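Local atomic coordinates of putative methyltransferase from antibiotic biosynthesis pathway (PDB entry 3EGE), a protein that probably catalyses S-adenosylmethionine-dependent methyl transfer, with no acceptor substrate assigned. Residues 39-44 / 115-120; 60-65 / 86-91. All coordinates share one frame; numbering follows the deposited sequence.

Contact 1. Residues 39-44 / 115-120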
ATOM      1  N   ALA A  39      10.207  -1.193 -12.272  1.00 62.34           N
ATOM      2  CA  ALA A  39       9.740  -2.492 -11.818  1.00 62.45           C
ATOM      3  C   ALA A  39       8.766  -2.179 -10.687  1.00 63.55           C
ATOM      4  O   ALA A  39       9.044  -1.293  -9.858  1.00 60.77           O
ATOM      5  CB  ALA A  39      10.853  -3.351 -11.338  1.00 60.83           C
ATOM      6  N   ASP A  40       7.599  -2.854 -10.711  1.00 65.13           N
ATOM      7  CA  ASP A  40       6.558  -2.762  -9.664  1.00 65.34           C
ATOM      8  C   ASP A  40       6.540  -4.160  -9.025  1.00 65.21           C
ATOM      9  O   ASP A  40       6.023  -5.137  -9.625  1.00 63.86           O
ATOM     10  CB  ASP A  40       5.195  -2.382 -10.273  1.00 67.22           C
ATOM     11  CG  ASP A  40       4.079  -2.183  -9.219  1.00 66.89           C
ATOM     12  OD1 ASP A  40       4.320  -2.278  -7.989  1.00 69.56           O
ATOM     13  OD2 ASP A  40       2.928  -1.913  -9.650  1.00 74.03           O
ATOM     14  N   ILE A  41       7.132  -4.246  -7.829  1.00 64.54           N
ATOM     15  CA  ILE A  41       7.304  -5.515  -7.110  1.00 64.68           C
ATOM     16  C   ILE A  41       6.145  -5.633  -6.144  1.00 63.96           C
ATOM     17  O   ILE A  41       5.966  -4.787  -5.284  1.00 63.22           O
ATOM     18  CB  ILE A  41       8.680  -5.591  -6.384  1.00 65.81           C
ATOM     19  CG1 ILE A  41       9.854  -5.192  -7.339  1.00 68.52           C
ATOM     20  CG2 ILE A  41       8.885  -6.984  -5.731  1.00 64.26           C
ATOM     21  CD1 ILE A  41       9.937  -5.997  -8.684  1.00 64.49           C
ATOM     22  N   GLY A  42       5.357  -6.694  -6.304  1.00 65.64           N
ATOM     23  CA  GLY A  42       4.139  -6.919  -5.542  1.00 65.88           C
ATOM     24  C   GLY A  42       3.100  -6.009  -6.159  1.00 67.62           C
ATOM     25  O   GLY A  42       2.532  -5.156  -5.481  1.00 71.12           O
ATOM     26  N   ALA A  43       2.870  -6.183  -7.457  1.00 68.06           N
ATOM     27  CA  ALA A  43       1.971  -5.321  -8.228  1.00 67.71           C
ATOM     28  C   ALA A  43       0.488  -5.534  -7.883  1.00 67.98           C
ATOM     29  O   ALA A  43      -0.353  -4.659  -8.180  1.00 66.38           O
ATOM     30  CB  ALA A  43       2.214  -5.520  -9.736  1.00 66.02           C
ATOM     31  N   GLY A  44       0.178  -6.702  -7.308  1.00 68.41           N
ATOM     32  CA  GLY A  44      -1.173  -7.072  -6.919  1.00 69.09           C
ATOM     33  C   GLY A  44      -2.077  -7.078  -8.120  1.00 69.85           C
ATOM     34  O   GLY A  44      -1.774  -7.757  -9.089  1.00 72.18           O
ATOM     35  N   GLN A 115      17.693  -6.674  -1.842  1.00 65.46           N
ATOM     36  CA  GLN A 115      18.893  -6.981  -2.649  1.00 65.53           C
ATOM     37  C   GLN A 115      18.551  -7.130  -4.126  1.00 64.27           C
ATOM     38  O   GLN A 115      19.295  -6.632  -4.981  1.00 64.54           O
ATOM     39  CB  GLN A 115      19.574  -8.261  -2.157  1.00 66.30           C
ATOM     40  CG  GLN A 115      20.168  -8.144  -0.772  1.00 66.36           C
ATOM     41  CD  GLN A 115      20.520  -9.467  -0.137  1.00 66.57           C
ATOM     42  OE1 GLN A 115      20.600 -10.499  -0.805  1.00 72.88           O
ATOM     43  NE2 GLN A 115      20.749  -9.440   1.166  1.00 66.33           N
ATOM     44  N   GLU A 116      17.426  -7.807  -4.398  1.00 64.05           N
ATOM     45  CA  GLU A 116      16.880  -7.962  -5.761  1.00 63.74           C
ATOM     46  C   GLU A 116      16.510  -6.627  -6.426  1.00 63.12           C
ATOM     47  O   GLU A 116      16.735  -6.467  -7.624  1.00 64.13           O
ATOM     48  CB  GLU A 116      15.648  -8.910  -5.780  1.00 64.67           C
ATOM     49  CG  GLU A 116      15.923 -10.407  -5.700  1.00 62.19           C
ATOM     50  CD  GLU A 116      16.639 -10.930  -6.925  1.00 64.67           C
ATOM     51  OE1 GLU A 116      17.897 -10.866  -6.982  1.00 65.29           O
ATOM     52  OE2 GLU A 116      15.946 -11.419  -7.832  1.00 61.03           O
HETATM   53  N   MSE A 117      15.931  -5.698  -5.667  1.00 62.94           N
HETATM   54  CA  MSE A 117      15.589  -4.371  -6.188  1.00 64.35           C
HETATM   55  C   MSE A 117      16.843  -3.616  -6.584  1.00 65.24           C
HETATM   56  O   MSE A 117      16.888  -3.030  -7.660  1.00 66.19           O
HETATM   57  CB  MSE A 117      14.787  -3.536  -5.186  1.00 64.45           C
HETATM   58  CG  MSE A 117      13.387  -4.108  -4.908  1.00 65.21           C
HETATM   59 SE   MSE A 117      12.522  -3.146  -3.528  0.75 64.56          SE
HETATM   60  CE  MSE A 117      10.821  -4.233  -3.369  1.00 64.35           C
ATOM     61  N   GLN A 118      17.856  -3.655  -5.717  1.00 65.65           N
ATOM     62  CA  GLN A 118      19.142  -3.044  -5.998  1.00 64.96           C
ATOM     63  C   GLN A 118      19.825  -3.672  -7.229  1.00 64.65           C
ATOM     64  O   GLN A 118      20.462  -2.965  -8.004  1.00 64.66           O
ATOM     65  CB  GLN A 118      20.046  -3.099  -4.745  1.00 65.98           C
ATOM     66  CG  GLN A 118      21.446  -2.455  -4.912  1.00 65.51           C
ATOM     67  CD  GLN A 118      21.421  -0.986  -5.370  1.00 67.76           C
ATOM     68  OE1 GLN A 118      20.600  -0.175  -4.911  1.00 67.91           O
ATOM     69  NE2 GLN A 118      22.357  -0.636  -6.240  1.00 62.74           N
ATOM     70  N   ARG A 119      19.667  -4.983  -7.411  1.00 64.04           N
ATOM     71  CA  ARG A 119      20.295  -5.702  -8.537  1.00 63.83           C
ATOM     72  C   ARG A 119      19.748  -5.258  -9.900  1.00 63.36           C
ATOM     73  O   ARG A 119      20.517  -5.114 -10.868  1.00 63.80           O
ATOM     74  CB  ARG A 119      20.099  -7.216  -8.359  1.00 63.54           C
ATOM     75  CG  ARG A 119      20.723  -8.101  -9.439  1.00 62.77           C
ATOM     76  CD  ARG A 119      20.404  -9.573  -9.263  1.00 63.63           C
ATOM     77  NE  ARG A 119      18.971  -9.859  -9.393  1.00 66.89           N
ATOM     78  CZ  ARG A 119      18.299  -9.933 -10.539  1.00 61.94           C
ATOM     79  NH1 ARG A 119      18.869  -9.664 -11.703  1.00 63.79           N
ATOM     80  NH2 ARG A 119      17.016 -10.207 -10.497  1.00 60.46           N
ATOM     81  N   ILE A 120      18.433  -5.041  -9.958  1.00 62.18           N
ATOM     82  CA  ILE A 120      17.748  -4.673 -11.205  1.00 60.75           C
ATOM     83  C   ILE A 120      17.808  -3.198 -11.570  1.00 61.07           C
ATOM     84  O   ILE A 120      17.646  -2.854 -12.754  1.00 60.94           O
ATOM     85  CB  ILE A 120      16.255  -5.198 -11.248  1.00 60.71           C
ATOM     86  CG1 ILE A 120      15.315  -4.434 -10.274  1.00 64.10           C
ATOM     87  CG2 ILE A 120      16.257  -6.709 -11.031  1.00 53.29           C
ATOM     88  CD1 ILE A 120      13.817  -4.766 -10.415  1.00 58.00           C
TER

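Contact 2. Residues 60-65 / 86-91. With EDO (1,2-ethanediol), chain B.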
ATOM      1  N   TYR A  60       7.381  -3.036 -15.471  1.00 64.33           N
ATOM      2  CA  TYR A  60       7.527  -4.489 -15.368  1.00 64.22           C
ATOM      3  C   TYR A  60       6.860  -4.869 -14.025  1.00 63.14           C
ATOM      4  O   TYR A  60       7.430  -4.652 -12.953  1.00 58.95           O
ATOM      5  CB  TYR A  60       8.995  -4.944 -15.424  1.00 65.36           C
ATOM      6  CG  TYR A  60       9.779  -4.591 -16.686  1.00 63.18           C
ATOM      7  CD1 TYR A  60       9.155  -4.417 -17.933  1.00 62.12           C
ATOM      8  CD2 TYR A  60      11.180  -4.527 -16.643  1.00 66.00           C
ATOM      9  CE1 TYR A  60       9.893  -4.119 -19.086  1.00 63.12           C
ATOM     10  CE2 TYR A  60      11.935  -4.232 -17.803  1.00 64.08           C
ATOM     11  CZ  TYR A  60      11.277  -4.031 -19.011  1.00 64.86           C
ATOM     12  OH  TYR A  60      12.003  -3.739 -20.129  1.00 66.54           O
ATOM     13  N   ALA A  61       5.639  -5.408 -14.121  1.00 63.32           N
ATOM     14  CA  ALA A  61       4.822  -5.813 -12.960  1.00 63.11           C
ATOM     15  C   ALA A  61       5.195  -7.215 -12.527  1.00 62.99           C
ATOM     16  O   ALA A  61       5.115  -8.130 -13.330  1.00 62.83           O
ATOM     17  CB  ALA A  61       3.340  -5.761 -13.301  1.00 61.13           C
ATOM     18  N   VAL A  62       5.598  -7.371 -11.263  1.00 64.16           N
ATOM     19  CA  VAL A  62       5.922  -8.687 -10.677  1.00 65.53           C
ATOM     20  C   VAL A  62       4.938  -8.930  -9.533  1.00 65.40           C
ATOM     21  O   VAL A  62       4.871  -8.110  -8.631  1.00 63.16           O
ATOM     22  CB  VAL A  62       7.392  -8.793 -10.180  1.00 66.22           C
ATOM     23  CG1 VAL A  62       7.691 -10.209  -9.652  1.00 56.70           C
ATOM     24  CG2 VAL A  62       8.367  -8.394 -11.329  1.00 62.84           C
ATOM     25  N   GLU A  63       4.193 -10.048  -9.610  1.00 67.18           N
ATOM     26  CA  GLU A  63       3.180 -10.452  -8.629  1.00 68.61           C
ATOM     27  C   GLU A  63       3.060 -11.985  -8.567  1.00 69.22           C
ATOM     28  O   GLU A  63       2.732 -12.569  -9.577  1.00 67.98           O
ATOM     29  CB  GLU A  63       1.816  -9.868  -9.060  1.00 68.86           C
ATOM     30  CG  GLU A  63       0.574 -10.343  -8.234  1.00 69.00           C
ATOM     31  CD  GLU A  63       0.794 -10.190  -6.736  1.00 69.37           C
ATOM     32  OE1 GLU A  63       1.256  -9.109  -6.320  1.00 68.11           O
ATOM     33  OE2 GLU A  63       0.546 -11.156  -5.984  1.00 74.92           O
ATOM     34  N   PRO A  64       3.263 -12.633  -7.387  1.00 71.55           N
ATOM     35  CA  PRO A  64       3.135 -14.125  -7.341  1.00 74.27           C
ATOM     36  C   PRO A  64       1.719 -14.702  -7.569  1.00 77.09           C
ATOM     37  O   PRO A  64       1.599 -15.827  -8.083  1.00 78.90           O
ATOM     38  CB  PRO A  64       3.591 -14.467  -5.909  1.00 73.42           C
ATOM     39  CG  PRO A  64       3.241 -13.266  -5.123  1.00 68.83           C
ATOM     40  CD  PRO A  64       3.611 -12.117  -6.047  1.00 71.16           C
ATOM     41  N   SER A  65       0.684 -13.955  -7.171  1.00 79.90           N
ATOM     42  CA  SER A  65      -0.721 -14.369  -7.308  1.00 83.02           C
ATOM     43  C   SER A  65      -1.127 -14.544  -8.765  1.00 89.99           C
ATOM     44  O   SER A  65      -1.181 -13.564  -9.520  1.00 90.16           O
ATOM     45  CB  SER A  65      -1.652 -13.347  -6.647  1.00 84.25           C
ATOM     46  OG  SER A  65      -3.010 -13.603  -6.945  1.00 85.33           O
ATOM     47  N   GLU A  86      11.599 -12.226  -3.860  1.00 69.38           N
ATOM     48  CA  GLU A  86      12.948 -12.735  -3.528  1.00 70.94           C
ATOM     49  C   GLU A  86      13.760 -13.344  -4.683  1.00 70.72           C
ATOM     50  O   GLU A  86      14.950 -13.677  -4.505  1.00 70.43           O
ATOM     51  CB  GLU A  86      12.907 -13.741  -2.351  1.00 72.43           C
ATOM     52  CG  GLU A  86      12.189 -15.103  -2.565  1.00 78.50           C
ATOM     53  CD  GLU A  86      10.678 -15.117  -2.255  1.00 87.89           C
ATOM     54  OE1 GLU A  86      10.089 -14.024  -2.008  1.00 85.06           O
ATOM     55  OE2 GLU A  86      10.089 -16.242  -2.266  1.00 85.54           O
ATOM     56  N   ASN A  87      13.103 -13.548  -5.825  1.00 70.51           N
ATOM     57  CA  ASN A  87      13.722 -14.124  -7.004  1.00 69.72           C
ATOM     58  C   ASN A  87      13.037 -13.585  -8.270  1.00 68.77           C
ATOM     59  O   ASN A  87      12.115 -14.205  -8.833  1.00 69.66           O
ATOM     60  CB  ASN A  87      13.663 -15.644  -6.923  1.00 69.88           C
ATOM     61  CG  ASN A  87      14.343 -16.322  -8.109  1.00 76.89           C
ATOM     62  OD1 ASN A  87      15.336 -15.818  -8.670  1.00 85.20           O
ATOM     63  ND2 ASN A  87      13.821 -17.481  -8.490  1.00 82.69           N
ATOM     64  N   LEU A  88      13.491 -12.403  -8.682  1.00 66.58           N
ATOM     65  CA  LEU A  88      12.975 -11.726  -9.855  1.00 64.59           C
ATOM     66  C   LEU A  88      13.655 -12.294 -11.104  1.00 64.31           C
ATOM     67  O   LEU A  88      14.870 -12.466 -11.116  1.00 64.62           O
ATOM     68  CB  LEU A  88      13.204 -10.220  -9.750  1.00 63.49           C
ATOM     69  CG  LEU A  88      12.632  -9.504  -8.507  1.00 65.02           C
ATOM     70  CD1 LEU A  88      13.118  -8.016  -8.445  1.00 62.93           C
ATOM     71  CD2 LEU A  88      11.111  -9.569  -8.434  1.00 65.16           C
ATOM     72  N   ALA A  89      12.861 -12.581 -12.147  1.00 63.74           N
ATOM     73  CA  ALA A  89      13.371 -13.067 -13.447  1.00 64.29           C
ATOM     74  C   ALA A  89      13.990 -11.941 -14.314  1.00 66.06           C
ATOM     75  O   ALA A  89      14.598 -12.211 -15.335  1.00 70.53           O
ATOM     76  CB  ALA A  89      12.284 -13.750 -14.215  1.00 62.69           C
ATOM     77  N   LEU A  90      13.896 -10.701 -13.866  1.00 65.92           N
ATOM     78  CA  LEU A  90      14.359  -9.540 -14.587  1.00 64.97           C
ATOM     79  C   LEU A  90      15.884  -9.481 -14.553  1.00 64.74           C
ATOM     80  O   LEU A  90      16.460  -9.768 -13.516  1.00 65.69           O
ATOM     81  CB  LEU A  90      13.779  -8.272 -13.933  1.00 64.21           C
ATOM     82  CG  LEU A  90      12.250  -8.194 -13.793  1.00 59.86           C
ATOM     83  CD1 LEU A  90      11.870  -6.911 -13.034  1.00 52.22           C
ATOM     84  CD2 LEU A  90      11.581  -8.307 -15.173  1.00 55.60           C
ATOM     85  N   PRO A  91      16.541  -9.128 -15.678  1.00 62.83           N
ATOM     86  CA  PRO A  91      17.999  -9.055 -15.634  1.00 62.41           C
ATOM     87  C   PRO A  91      18.576  -7.957 -14.733  1.00 61.12           C
ATOM     88  O   PRO A  91      17.856  -7.083 -14.253  1.00 59.98           O
ATOM     89  CB  PRO A  91      18.390  -8.770 -17.103  1.00 62.17           C
ATOM     90  CG  PRO A  91      17.195  -9.120 -17.899  1.00 62.53           C
ATOM     91  CD  PRO A  91      16.037  -8.812 -17.026  1.00 63.06           C
TER
HETATM   92  C1  EDO B 261       1.513  -8.797  -2.830  1.00 85.19           C
HETATM   93  O1  EDO B 261       2.511  -9.136  -3.789  1.00 77.85           O
HETATM   94  C2  EDO B 261       0.845  -7.495  -3.253  1.00 87.10           C
HETATM   95  O2  EDO B 261      -0.564  -7.604  -3.042  1.00 93.09           O

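Contact 1. Residues 39-44 / 115-120
Ala39 and Ile41 of strand 37-41 meet Met117 and Ile120 of helix 110-120; the axes of strand segment 39-41 and helix segment 115-120 run nearly antiparallel (172°), 10.8 Å apart at closest approach. All that touches is apolar. Ile120 reaches the strand with its outermost methyl: CG1 lies between the backbone N and the carbonyl carbon (chi1 71°), and the straight second torsion carries CD1 to 3.4 Å from Ala39 CB, a tight methyl-to-methyl approach. The same CD1 stands 4.4 Å from Ile41 CD1, so one methyl spans both inward-facing strand residues. Met117, a selenomethionine, is extended beyond CG and runs alongside Ile41, pointing the other way; its CE rests 3.9 Å from Ile41 CB, near the branch point.

Within 115-120, Arg119 and Glu116 form the one polar side-chain pair, a salt bridge through two nitrogens along one side of the guanidinium: NE to OE1 at 2.8 Å and NH2 to OE2 at 3.1 Å, with both oxygens close to the guanidinium plane but approached from above the carboxylate plane. Glu116 OE2 also takes a hydrogen bond from Leu88 N. Ile120 CG2 lies over one guanidinium face, near its border. Asp92 offers Arg119 a second charged partner. Val98 of strand 97-101 touches Ile41, Met117 and Ile120, completing the helix-on-sheet packing of a Rossmann-like methyltransferase domain, in which strand 37-41 runs into a glycine-rich turn at Gly42 and Gly44.

Contact 2. Residues 60-65 / 86-91
Strand 60-62 and the irregular segment 86-91 pass in opposite directions, Val62 CA facing Leu88 CA at 7.7 Å and Tyr60 CA facing Leu90 CA at 8.5 Å, a separation bridged by side chains alone. Val62 is the hub. Its CG1, anti to the backbone N (chi1 -177°), comes to 3.7 Å from Leu88 CD2, while CG2 lies 4.2 Å from Leu90 CD1, so that the two methyls of the valine are shared between two leucines. Leu88 CD2 also lies within van der Waals range of Val62 CG2. The other methyl of Leu90, CD2, meets the Tyr60 ring obliquely, 4.1 Å from CD2 of the tyrosine. Ile120 of helix 110-120 touches both leucines.

Past the strand end the character turns polar. Glu63, bent at its second torsion, accepts a hydrogen bond from Ser65 N on OE2 (3.0 Å), and its OE1 accepts one from O1 of 1,2-ethanediol (2.8 Å) and another from the backbone N of Gly44. Ser65 OG caps the helix that follows by bonding Met68 N. In class I methyltransferases an acid at the end of the second strand commonly holds the ribose hydroxyls of S-adenosylmethionine; the diol, probably from the crystallisation liquor, indicates that a hydroxyl can reach OE1, and the position of Glu63 after strand 58-62 is consistent with such a role. The chemistry thus implies an apolar attachment of the 86-91 loop to the sheet, beside a carboxylate able to accept hydrogen bonds from hydroxyls.

In the fold
From the N terminus, strand 37-41 opens contact 1 and leads through the glycine-rich turn and helix 47-53 to strand 58-62, where contact 2 opens. Contact 2 closes first, when the chain returns from strand 78-81 along residues 86-91; contact 1 closes later, with helix 110-120 after strand 97-101. The smaller loop therefore lies wholly within the larger one. Strands 37-41 and 58-62 are neighbours in the parallel part of the sheet, and Gly42 N probably bonds Val62 O (2.8 Å). Leu88 N probably bonds Glu116 OE2 (2.8 Å), joining loop and helix on the sheet face that both cover.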